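PDB 5FRD: carboxylesterase (EST-2) from Archaeoglobus fulgidus, which probably hydrolyses carboxylic esters as an alpha/beta-hydrolase and binds a coenzyme A molecule in the vicinity of its active site. Local coordinates for residues Val12-Leu17 and Gly55-Val60; Phe25-Ser30 and Ile49-His54. One frame throughout, in Å; residues are numbered along the deposited sequence. Where two conformers were deposited one is given.

Contact 1: Val12-Leu17 and Gly55-Val60; sequences VKVSLL and GQSDTV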
ATOM      1  N   VAL A  12       6.817 -17.460 -11.018  1.00 21.76           N
ATOM      2  CA  VAL A  12       5.955 -17.247  -9.858  1.00 20.59           C
ATOM      3  C   VAL A  12       4.616 -16.732 -10.412  1.00 16.62           C
ATOM      4  O   VAL A  12       4.576 -15.712 -11.113  1.00 17.81           O
ATOM      5  CB  VAL A  12       6.566 -16.218  -8.890  1.00 21.29           C
ATOM      6  CG1 VAL A  12       5.652 -15.959  -7.684  1.00 22.87           C
ATOM      7  CG2 VAL A  12       7.931 -16.696  -8.403  1.00 23.48           C
ATOM      8  N   LYS A  13       3.553 -17.469 -10.128  1.00 17.48           N
ATOM      9  CA  LYS A  13       2.196 -17.053 -10.494  0.70 15.44           C
ATOM     10  C   LYS A  13       1.808 -15.870  -9.605  1.00 15.86           C
ATOM     11  O   LYS A  13       1.850 -15.985  -8.374  1.00 16.86           O
ATOM     12  CB  LYS A  13       1.195 -18.190 -10.348  0.70 20.64           C
ATOM     13  CG  LYS A  13      -0.258 -17.783 -10.619  0.70 33.05           C
ATOM     14  CD  LYS A  13      -1.224 -18.972 -10.683  0.70 47.53           C
ATOM     15  CE  LYS A  13      -1.487 -19.718  -9.391  0.70 46.64           C
ATOM     16  NZ  LYS A  13      -1.443 -18.870  -8.168  0.70 39.40           N
ATOM     17  N   VAL A  14       1.428 -14.783 -10.263  1.00 13.53           N
ATOM     18  CA  VAL A  14       0.961 -13.566  -9.578  1.00 13.82           C
ATOM     19  C   VAL A  14      -0.474 -13.321 -10.009  1.00 12.87           C
ATOM     20  O   VAL A  14      -0.770 -13.202 -11.187  1.00 13.19           O
ATOM     21  CB  VAL A  14       1.847 -12.359  -9.889  1.00 13.89           C
ATOM     22  CG1 VAL A  14       1.281 -11.079  -9.266  1.00 13.76           C
ATOM     23  CG2 VAL A  14       3.272 -12.590  -9.363  1.00 15.10           C
ATOM     24  N   SER A  15      -1.372 -13.192  -9.019  1.00 12.05           N
ATOM     25  CA  SER A  15      -2.749 -12.814  -9.271  1.00 12.31           C
ATOM     26  C   SER A  15      -2.939 -11.324  -9.051  1.00 11.21           C
ATOM     27  O   SER A  15      -2.257 -10.736  -8.205  1.00 12.77           O
ATOM     28  CB  SER A  15      -3.675 -13.583  -8.357  1.00 12.04           C
ATOM     29  OG  SER A  15      -5.031 -13.435  -8.797  1.00 13.89           O
ATOM     30  N   LEU A  16      -3.829 -10.755  -9.826  1.00 11.37           N
ATOM     31  CA  LEU A  16      -4.256  -9.359  -9.646  1.00 11.07           C
ATOM     32  C   LEU A  16      -5.758  -9.273  -9.745  1.00 12.32           C
ATOM     33  O   LEU A  16      -6.393 -10.052 -10.439  1.00 12.36           O
ATOM     34  CB  LEU A  16      -3.606  -8.410 -10.649  1.00 12.50           C
ATOM     35  CG  LEU A  16      -2.068  -8.432 -10.708  1.00 11.89           C
ATOM     36  CD1 LEU A  16      -1.549  -9.374 -11.805  1.00 13.90           C
ATOM     37  CD2 LEU A  16      -1.497  -7.058 -10.943  1.00 12.50           C
ATOM     38  N   LEU A  17      -6.322  -8.249  -9.106  1.00 11.84           N
ATOM     39  CA  LEU A  17      -7.701  -7.852  -9.348  1.00 12.10           C
ATOM     40  C   LEU A  17      -7.676  -6.655 -10.255  1.00 11.45           C
ATOM     41  O   LEU A  17      -6.822  -5.770 -10.125  1.00 13.20           O
ATOM     42  CB  LEU A  17      -8.427  -7.506  -8.055  1.00 12.80           C
ATOM     43  CG  LEU A  17      -8.674  -8.649  -7.109  1.00 13.94           C
ATOM     44  CD1 LEU A  17      -9.348  -8.117  -5.851  1.00 15.57           C
ATOM     45  CD2 LEU A  17      -9.506  -9.752  -7.742  1.00 17.26           C
ATOM     46  N   GLY A  55      -2.994 -13.552  -0.963  1.00 14.31           N
ATOM     47  CA  GLY A  55      -4.116 -13.754  -1.893  1.00 13.89           C
ATOM     48  C   GLY A  55      -3.985 -15.028  -2.698  1.00 15.16           C
ATOM     49  O   GLY A  55      -3.696 -16.092  -2.132  1.00 16.65           O
ATOM     50  N   GLN A  56      -4.172 -14.906  -4.006  1.00 13.37           N
ATOM     51  CA  GLN A  56      -4.098 -16.057  -4.898  0.60 14.24           C
ATOM     52  C   GLN A  56      -2.763 -16.184  -5.626  1.00 16.45           C
ATOM     53  O   GLN A  56      -2.635 -16.956  -6.586  1.00 18.78           O
ATOM     54  CB  GLN A  56      -5.253 -16.032  -5.881  0.60 16.64           C
ATOM     55  CG  GLN A  56      -6.585 -15.995  -5.183  0.60 22.56           C
ATOM     56  CD  GLN A  56      -6.928 -17.315  -4.536  0.60 21.56           C
ATOM     57  OE1 GLN A  56      -6.618 -18.376  -5.061  0.60 25.21           O
ATOM     58  NE2 GLN A  56      -7.495 -17.245  -3.344  0.60 32.72           N
ATOM     59  N   SER A  57      -1.761 -15.421  -5.209  1.00 14.07           N
ATOM     60  CA  SER A  57      -0.430 -15.545  -5.748  1.00 12.80           C
ATOM     61  C   SER A  57       0.315 -16.740  -5.135  1.00 16.05           C
ATOM     62  O   SER A  57       0.003 -17.187  -4.040  1.00 17.05           O
ATOM     63  CB  SER A  57       0.334 -14.241  -5.566  1.00 13.34           C
ATOM     64  OG  SER A  57      -0.244 -13.251  -6.388  1.00 13.99           O
ATOM     65  N   ASP A  58       1.314 -17.206  -5.848  1.00 16.49           N
ATOM     66  CA  ASP A  58       2.178 -18.259  -5.337  1.00 17.60           C
ATOM     67  C   ASP A  58       2.951 -17.806  -4.101  1.00 18.54           C
ATOM     68  O   ASP A  58       3.193 -16.613  -3.849  1.00 18.62           O
ATOM     69  CB  ASP A  58       3.205 -18.707  -6.390  1.00 18.69           C
ATOM     70  CG  ASP A  58       2.659 -19.654  -7.429  1.00 23.94           C
ATOM     71  OD1 ASP A  58       1.516 -20.153  -7.306  1.00 28.52           O
ATOM     72  OD2 ASP A  58       3.417 -19.876  -8.416  1.00 25.11           O
ATOM     73  N   THR A  59       3.364 -18.799  -3.323  1.00 19.06           N
ATOM     74  CA  THR A  59       4.282 -18.620  -2.206  1.00 21.77           C
ATOM     75  C   THR A  59       5.719 -18.693  -2.734  1.00 22.25           C
ATOM     76  O   THR A  59       6.045 -19.541  -3.569  1.00 27.41           O
ATOM     77  CB  THR A  59       4.006 -19.714  -1.160  1.00 23.72           C
ATOM     78  OG1 THR A  59       2.707 -19.505  -0.590  1.00 29.22           O
ATOM     79  CG2 THR A  59       5.048 -19.731  -0.040  1.00 29.29           C
ATOM     80  N   VAL A  60       6.558 -17.798  -2.253  1.00 21.78           N
ATOM     81  CA  VAL A  60       7.975 -17.765  -2.610  1.00 22.58           C
ATOM     82  C   VAL A  60       8.722 -17.024  -1.505  1.00 26.07           C
ATOM     83  O   VAL A  60       8.199 -16.105  -0.853  1.00 23.18           O
ATOM     84  CB  VAL A  60       8.197 -17.128  -4.007  1.00 27.98           C
ATOM     85  CG1 VAL A  60       7.911 -15.628  -3.994  1.00 30.00           C
ATOM     86  CG2 VAL A  60       9.619 -17.377  -4.507  1.00 32.97           C
TER
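Lys13 and Asp58 join the second strand of the alpha/beta-hydrolase sheet to the irregular loop Gly55-Val60, which runs roughly antiparallel to it. Two bonds hold the pair together: Asp58 N gives an almost straight bond to Lys13 O (2.9 Å), and Lys13 N returns one to Asp58 OD2 (3.0 Å). The carboxylate turns its flat side to this N-H, which meets OD2 from 64° above the plane. The two side chains cross at about a right angle. In one of two conformers, Lys13 NZ bonds to Gln56 O (2.8 Å) and makes a long salt bridge to Asp58 OD1 (3.3 Å), a tentative grip. An alanine in place of Asp58 would probably leave Lys13 N without its OD2 partner and, in this conformer, NZ without a nearby counter-charge. Further on, Ser57 OG, anti to its carbonyl carbon (chi1 -68°), accepts Ser15 N at 2.9 Å and has a second partner in Asp50. Apolar packing covers the other end, where Val12 CG1 touches Asp58 CB at 3.9 Å and Val12 and Val60 both rest on Tyr71 of helix 65-79. Such an antiparallel second strand in an otherwise parallel core is typical of the alpha/beta-hydrolase fold.

Contact 2: Phe25-Ser30 and Ile49-His54; sequences FYIHSS and IDLPNH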
ATOM      1  N   PHE A  25      -2.044   1.391 -10.343  1.00 11.13           N
ATOM      2  CA  PHE A  25      -1.530   0.133  -9.845  1.00 11.33           C
ATOM      3  C   PHE A  25      -1.423   0.187  -8.323  1.00 11.74           C
ATOM      4  O   PHE A  25      -0.671   1.023  -7.788  1.00 12.56           O
ATOM      5  CB  PHE A  25      -0.155  -0.156 -10.484  1.00 12.50           C
ATOM      6  CG  PHE A  25       0.335  -1.562 -10.257  1.00 12.16           C
ATOM      7  CD1 PHE A  25      -0.005  -2.593 -11.131  1.00 12.59           C
ATOM      8  CD2 PHE A  25       1.137  -1.852  -9.181  1.00 13.58           C
ATOM      9  CE1 PHE A  25       0.455  -3.875 -10.902  1.00 13.64           C
ATOM     10  CE2 PHE A  25       1.596  -3.147  -8.978  1.00 14.33           C
ATOM     11  CZ  PHE A  25       1.244  -4.130  -9.853  1.00 14.08           C
ATOM     12  N   TYR A  26      -2.172  -0.687  -7.628  1.00 10.55           N
ATOM     13  CA  TYR A  26      -2.283  -0.624  -6.183  1.00  9.94           C
ATOM     14  C   TYR A  26      -1.504  -1.734  -5.517  1.00 10.87           C
ATOM     15  O   TYR A  26      -1.586  -2.887  -5.958  1.00 12.02           O
ATOM     16  CB  TYR A  26      -3.746  -0.773  -5.734  1.00 10.28           C
ATOM     17  CG  TYR A  26      -4.758   0.137  -6.373  1.00 10.94           C
ATOM     18  CD1 TYR A  26      -5.355  -0.201  -7.562  1.00 11.97           C
ATOM     19  CD2 TYR A  26      -5.173   1.321  -5.767  1.00 11.99           C
ATOM     20  CE1 TYR A  26      -6.328   0.583  -8.147  1.00 13.38           C
ATOM     21  CE2 TYR A  26      -6.115   2.136  -6.374  1.00 11.52           C
ATOM     22  CZ  TYR A  26      -6.686   1.775  -7.558  1.00 13.20           C
ATOM     23  OH  TYR A  26      -7.650   2.588  -8.145  1.00 14.62           O
ATOM     24  N   ILE A  27      -0.846  -1.408  -4.407  1.00 10.55           N
ATOM     25  CA  ILE A  27      -0.024  -2.344  -3.648  1.00 10.56           C
ATOM     26  C   ILE A  27      -0.472  -2.322  -2.167  1.00 10.55           C
ATOM     27  O   ILE A  27      -0.352  -1.300  -1.477  1.00 11.71           O
ATOM     28  CB  ILE A  27       1.487  -2.025  -3.717  1.00 11.88           C
ATOM     29  CG1 ILE A  27       1.898  -1.757  -5.168  1.00 12.84           C
ATOM     30  CG2 ILE A  27       2.255  -3.196  -3.134  1.00 13.34           C
ATOM     31  CD1 ILE A  27       3.346  -1.377  -5.336  1.00 14.43           C
ATOM     32  N   HIS A  28      -0.988  -3.463  -1.730  1.00 10.59           N
ATOM     33  CA  HIS A  28      -1.541  -3.673  -0.391  1.00 10.87           C
ATOM     34  C   HIS A  28      -0.507  -3.715   0.719  1.00 12.79           C
ATOM     35  O   HIS A  28       0.703  -3.755   0.484  1.00 12.98           O
ATOM     36  CB  HIS A  28      -2.368  -4.959  -0.356  1.00 11.84           C
ATOM     37  CG  HIS A  28      -1.573  -6.198  -0.587  1.00 11.07           C
ATOM     38  ND1 HIS A  28      -0.793  -6.783   0.385  1.00 12.39           N
ATOM     39  CD2 HIS A  28      -1.425  -6.960  -1.698  1.00 12.07           C
ATOM     40  CE1 HIS A  28      -0.213  -7.863  -0.114  1.00 13.34           C
ATOM     41  NE2 HIS A  28      -0.546  -7.969  -1.387  1.00 12.56           N
ATOM     42  N   SER A  29      -1.008  -3.768   1.958  1.00 12.77           N
ATOM     43  CA  SER A  29      -0.218  -3.783   3.170  1.00 14.44           C
ATOM     44  C   SER A  29       0.023  -5.171   3.744  1.00 13.81           C
ATOM     45  O   SER A  29      -0.388  -6.194   3.178  1.00 13.01           O
ATOM     46  CB  SER A  29      -0.914  -2.850   4.193  1.00 15.03           C
ATOM     47  OG  SER A  29      -2.222  -3.264   4.401  1.00 18.60           O
ATOM     48  N   SER A  30       0.704  -5.216   4.883  1.00 12.58           N
ATOM     49  CA  SER A  30       1.046  -6.478   5.535  1.00 13.75           C
ATOM     50  C   SER A  30      -0.180  -7.299   5.923  1.00 12.92           C
ATOM     51  O   SER A  30      -1.179  -6.770   6.426  1.00 15.11           O
ATOM     52  CB  SER A  30       1.837  -6.243   6.819  1.00 13.14           C
ATOM     53  OG  SER A  30       3.097  -5.646   6.590  1.00 15.47           O
ATOM     54  N   ILE A  49      -2.299  -5.691  -7.196  1.00 11.44           N
ATOM     55  CA  ILE A  49      -1.544  -6.932  -7.090  1.00 11.59           C
ATOM     56  C   ILE A  49      -1.865  -7.721  -5.830  1.00 13.08           C
ATOM     57  O   ILE A  49      -2.080  -7.138  -4.770  1.00 12.51           O
ATOM     58  CB  ILE A  49      -0.048  -6.623  -7.183  1.00 11.82           C
ATOM     59  CG1 ILE A  49       0.781  -7.896  -7.381  1.00 14.70           C
ATOM     60  CG2 ILE A  49       0.448  -5.831  -5.984  1.00 14.14           C
ATOM     61  CD1 ILE A  49       2.265  -7.638  -7.668  1.00 14.04           C
ATOM     62  N   ASP A  50      -1.869  -9.052  -5.907  1.00 11.58           N
ATOM     63  CA  ASP A  50      -1.648  -9.892  -4.721  1.00 13.34           C
ATOM     64  C   ASP A  50      -0.142 -10.146  -4.651  1.00 13.12           C
ATOM     65  O   ASP A  50       0.387 -10.843  -5.528  1.00 12.87           O
ATOM     66  CB  ASP A  50      -2.342 -11.268  -4.847  1.00 12.42           C
ATOM     67  CG  ASP A  50      -3.826 -11.266  -4.604  1.00 14.90           C
ATOM     68  OD1 ASP A  50      -4.341 -10.428  -3.841  1.00 15.39           O
ATOM     69  OD2 ASP A  50      -4.488 -12.246  -5.090  1.00 15.51           O
ATOM     70  N   LEU A  51       0.592  -9.537  -3.737  1.00 12.04           N
ATOM     71  CA  LEU A  51       2.014  -9.852  -3.657  1.00 12.79           C
ATOM     72  C   LEU A  51       2.193 -11.342  -3.437  1.00 13.24           C
ATOM     73  O   LEU A  51       1.356 -11.990  -2.798  1.00 13.63           O
ATOM     74  CB  LEU A  51       2.689  -9.069  -2.520  1.00 12.83           C
ATOM     75  CG  LEU A  51       2.839  -7.565  -2.704  1.00 14.31           C
ATOM     76  CD1 LEU A  51       3.286  -6.910  -1.416  1.00 15.64           C
ATOM     77  CD2 LEU A  51       3.759  -7.201  -3.855  1.00 16.07           C
ATOM     78  N   PRO A  52       3.286 -11.910  -3.967  1.00 13.85           N
ATOM     79  CA  PRO A  52       3.560 -13.308  -3.609  1.00 14.40           C
ATOM     80  C   PRO A  52       3.454 -13.504  -2.099  1.00 13.37           C
ATOM     81  O   PRO A  52       3.719 -12.573  -1.319  1.00 14.54           O
ATOM     82  CB  PRO A  52       4.985 -13.516  -4.113  1.00 15.62           C
ATOM     83  CG  PRO A  52       5.090 -12.576  -5.268  1.00 16.99           C
ATOM     84  CD  PRO A  52       4.316 -11.346  -4.841  1.00 15.29           C
ATOM     85  N   ASN A  53       2.994 -14.683  -1.708  1.00 14.98           N
ATOM     86  CA  ASN A  53       2.660 -15.029  -0.318  1.00 14.16           C
ATOM     87  C   ASN A  53       1.333 -14.517   0.191  1.00 14.09           C
ATOM     88  O   ASN A  53       0.998 -14.748   1.352  1.00 17.11           O
ATOM     89  CB  ASN A  53       3.777 -14.660   0.667  1.00 16.38           C
ATOM     90  CG  ASN A  53       5.120 -15.206   0.228  1.00 19.96           C
ATOM     91  OD1 ASN A  53       5.232 -16.397  -0.016  1.00 19.98           O
ATOM     92  ND2 ASN A  53       6.094 -14.350   0.044  1.00 19.68           N
ATOM     93  N   HIS A  54       0.581 -13.836  -0.679  1.00 13.68           N
ATOM     94  CA  HIS A  54      -0.690 -13.219  -0.333  1.00 13.22           C
ATOM     95  C   HIS A  54      -1.733 -13.559  -1.379  1.00 13.67           C
ATOM     96  O   HIS A  54      -1.433 -13.778  -2.556  1.00 13.35           O
ATOM     97  CB  HIS A  54      -0.541 -11.703  -0.234  1.00 13.14           C
ATOM     98  CG  HIS A  54       0.535 -11.256   0.714  1.00 13.66           C
ATOM     99  ND1 HIS A  54       1.872 -11.311   0.404  1.00 16.09           N
ATOM    100  CD2 HIS A  54       0.462 -10.743   1.956  1.00 13.29           C
ATOM    101  CE1 HIS A  54       2.577 -10.859   1.426  1.00 16.33           C
ATOM    102  NE2 HIS A  54       1.747 -10.489   2.374  1.00 15.65           N
TER
HETATM  103  O   HOH W   1      -2.598  -4.622  -3.949  1.00 11.89           O
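His28 reaches from the end of strand 24-27 across to Leu51 and His54, and its imidazole carries the tightly packed part of this buried contact. A chi1 of 65° sets CG between the backbone N and the carbonyl carbon, a position from which the ring can extend toward the turn Leu51-His54. Both ring nitrogens are engaged: ND1 donates to Ser29 O, while NE2 accepts Leu51 N at 3.0 Å, each partner lying close to the ring plane. Two bonds at different nitrogens thus fix the rotation of the ring. Its CD2 edge faces Ile49 O at 3.1 Å, and CE1 sits over one face of the His54 ring, 3.6 Å from His54 CG and displaced toward the rim, with the two planes inclined at 54°. The CB, CG and CD1 of Leu51 lie against the CE1 and NE2 side of the His28 ring. His54 is itself held: ND1 donates to Pro52 O (2.8 Å) within the type II turn from Leu51 to His54, and NE2 bonds to Asp168.

The packing is looser where the two backbones part beyond Ile49. Tyr26 O takes both the N-H of Ile49 (3.1 Å) and a hydrogen of a water, which bridges on to Ile49 O and, weakly, to His28 N, where direct backbone pairing stops. The apolar contacts are few and longer: Phe25 CZ to Ile49 CB at 3.9 Å before the divergence, and Ile27 CG2 to Leu51 CD1 at 4.2 Å.

Around this interface, Ile27 bonds through its backbone to Val86 and His88 of strand 83-88, and Ile49 packs on Val14 and Leu16 of strand 12-18. Helix 65-79 touches Phe25, Ile49 and Leu51, while helix 162-173 covers Ser30 and His54.

Contact 2 is nested inside the loop that contact 1 closes, and their centres lie 9 Å apart. Asp50 joins them: its O probably accepts a hydrogen bond from Ser57 OG (2.6 Å), and its N probably donates to Ser15 O (2.9 Å), while OD2 pairs with Arg4 and Gln56 N. Contact 1 ties strand 12-18 to 55-60, and contact 2 ties strand 24-27 to 49-54, the part of the same connection just before it. Contact 1 lies away from the ligand pocket, whereas in contact 2 Ile27 touches the presumed nucleophile elbow, the side chain of Leu51 is about 9 Å from that of Cys172, and that of His28 about 12 Å from the bound coenzyme A.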